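Local coordinates for protein peptidoglycan glycosyltransferase (Eggerthella lenta, PDB 4MNR) that belongs to the penicillin-binding protein family, joining a dimerisation-type domain to a penicillin-binding domain of the beta-lactamase superfamily, at residues Val37-Val42 with Tyr49-Pro54. Sequence-based numbering, arbitrary orientation.
Sequences VLARSV and YEREYP
Arg51 NH1 gives hydrogen bonds to Ser41 OG, which lies 3.0 Å away and tilted 18° from the guanidinium plane, and to Gly28 O. NE pairs with Glu76, so the group is held at several corners. A bend at chi2 (62°) turns CD of Arg51 back over the neighbouring strand, and the guanidinium then lies with one face over the Ala39-Arg40 peptide; its NH2 sits 3.7 Å from Ala39 CB. Ala39 CB also meets CE1 of Tyr53 at 3.6 Å, and the Tyr53 hydroxyl reaches Glu76 as well, so one carboxylate ties together two side chains of 49-54.

Glu52 and Arg40 share the other face of the ribbon with Val42. Arg40 NE points nearly straight at Glu52 OE1, 3.3 Å away and almost in the guanidinium plane, a rather long salt bridge. Pro54 CG covers the centre of one face of that guanidinium. Val42 CG2, anti to its own carbonyl carbon, comes within 3.5 Å of Glu52 CD, a van der Waals contact of a methyl against the carboxylate group.

Beneath these side chains, Arg40 and Glu52 exchange backbone bonds, the shorter from Glu52 N to Arg40 O (2.7 Å), and Val42 and Glu50 form the next such pair. Ser41 and Arg51 are the non-hydrogen-bonded pair between them. On the strand's other side, Leu38 and Ala39 both bond through their backbones to Ile30 of strand 30-31, making a classic bulge in strand 37-43. The result is an antiparallel beta hairpin whose second strand, 49-52, forms one border of the mixed sheet in the dimerisation-domain region.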
# COMPACT_ATOMS: atom_id res chain seq x y z
N VAL A 37 23.75 6.89 -1.47
CA VAL A 37 23.45 8.31 -1.29
C VAL A 37 22.42 8.78 -2.32
O VAL A 37 22.62 8.62 -3.53
CB VAL A 37 24.74 9.15 -1.42
CG1 VAL A 37 24.42 10.63 -1.42
CG2 VAL A 37 25.72 8.79 -0.28
N LEU A 38 21.32 9.35 -1.82
CA LEU A 38 20.26 9.85 -2.69
C LEU A 38 20.35 11.36 -2.88
O LEU A 38 19.89 11.89 -3.89
CB LEU A 38 18.89 9.51 -2.09
CG LEU A 38 18.68 8.03 -1.80
CD1 LEU A 38 17.32 7.81 -1.14
CD2 LEU A 38 18.79 7.25 -3.09
N ALA A 39 20.95 12.05 -1.91
CA ALA A 39 21.11 13.50 -2.01
C ALA A 39 22.29 13.93 -1.15
O ALA A 39 22.48 13.42 -0.05
CB ALA A 39 19.85 14.23 -1.56
N ARG A 40 23.08 14.87 -1.65
CA ARG A 40 24.19 15.40 -0.88
C ARG A 40 24.46 16.81 -1.38
O ARG A 40 23.96 17.20 -2.43
CB ARG A 40 25.44 14.53 -1.06
CG ARG A 40 25.93 14.44 -2.50
CD ARG A 40 27.21 13.64 -2.61
NE ARG A 40 27.51 13.31 -3.99
CZ ARG A 40 27.78 12.08 -4.42
NH1 ARG A 40 28.04 11.87 -5.71
NH2 ARG A 40 27.79 11.07 -3.57
N SER A 41 25.22 17.58 -0.61
CA SER A 41 25.61 18.91 -1.04
C SER A 41 27.12 18.93 -1.26
O SER A 41 27.87 18.36 -0.47
CB SER A 41 25.21 19.96 -0.01
OG SER A 41 23.79 20.06 0.03
N VAL A 42 27.53 19.57 -2.34
CA VAL A 42 28.95 19.65 -2.69
C VAL A 42 29.38 21.11 -2.75
O VAL A 42 28.67 21.95 -3.31
CB VAL A 42 29.22 18.94 -4.03
CG1 VAL A 42 30.70 19.00 -4.37
CG2 VAL A 42 28.74 17.50 -3.96
N TYR A 49 27.38 26.09 -1.85
CA TYR A 49 26.97 24.68 -1.90
C TYR A 49 25.82 24.46 -2.88
O TYR A 49 24.91 25.28 -2.98
CB TYR A 49 26.59 24.17 -0.52
CG TYR A 49 27.77 23.85 0.37
CD1 TYR A 49 28.32 22.58 0.40
CD2 TYR A 49 28.32 24.82 1.19
CE1 TYR A 49 29.40 22.28 1.21
CE2 TYR A 49 29.40 24.54 2.01
CZ TYR A 49 29.94 23.27 2.02
OH TYR A 49 31.01 23.00 2.83
N GLU A 50 25.88 23.34 -3.59
CA GLU A 50 24.82 22.97 -4.52
C GLU A 50 24.37 21.54 -4.22
O GLU A 50 25.19 20.69 -3.86
CB GLU A 50 25.32 23.07 -5.97
CG GLU A 50 24.29 23.64 -6.95
CD GLU A 50 24.54 25.10 -7.28
OE1 GLU A 50 24.41 25.96 -6.38
OE2 GLU A 50 24.88 25.40 -8.45
N ARG A 51 23.08 21.29 -4.38
CA ARG A 51 22.50 19.99 -4.07
C ARG A 51 22.72 19.03 -5.24
O ARG A 51 22.48 19.39 -6.39
CB ARG A 51 21.00 20.15 -3.79
CG ARG A 51 20.39 19.04 -2.98
CD ARG A 51 21.00 18.96 -1.59
NE ARG A 51 20.24 18.07 -0.71
CZ ARG A 51 20.74 17.52 0.39
NH1 ARG A 51 22.01 17.75 0.73
NH2 ARG A 51 19.99 16.72 1.14
N GLU A 52 23.19 17.83 -4.95
CA GLU A 52 23.36 16.80 -5.97
C GLU A 52 22.46 15.61 -5.66
O GLU A 52 22.30 15.23 -4.50
CB GLU A 52 24.80 16.31 -6.01
CG GLU A 52 25.79 17.26 -6.63
CD GLU A 52 27.13 16.60 -6.89
OE1 GLU A 52 27.32 15.46 -6.42
OE2 GLU A 52 27.98 17.21 -7.57
N TYR A 53 21.89 15.01 -6.72
CA TYR A 53 21.05 13.80 -6.59
C TYR A 53 21.66 12.68 -7.44
O TYR A 53 21.31 12.50 -8.61
CB TYR A 53 19.61 14.11 -7.01
CG TYR A 53 18.96 15.13 -6.11
CD1 TYR A 53 18.29 14.74 -4.96
CD2 TYR A 53 19.03 16.49 -6.40
CE1 TYR A 53 17.72 15.67 -4.12
CE2 TYR A 53 18.44 17.43 -5.56
CZ TYR A 53 17.78 17.01 -4.42
OH TYR A 53 17.21 17.93 -3.57
N PRO A 54 22.60 11.92 -6.85
CA PRO A 54 23.46 11.09 -7.70
C PRO A 54 22.93 9.69 -8.00
O PRO A 54 23.65 8.90 -8.62
CB PRO A 54 24.75 10.98 -6.87
CG PRO A 54 24.28 11.06 -5.46
CD PRO A 54 23.05 11.95 -5.45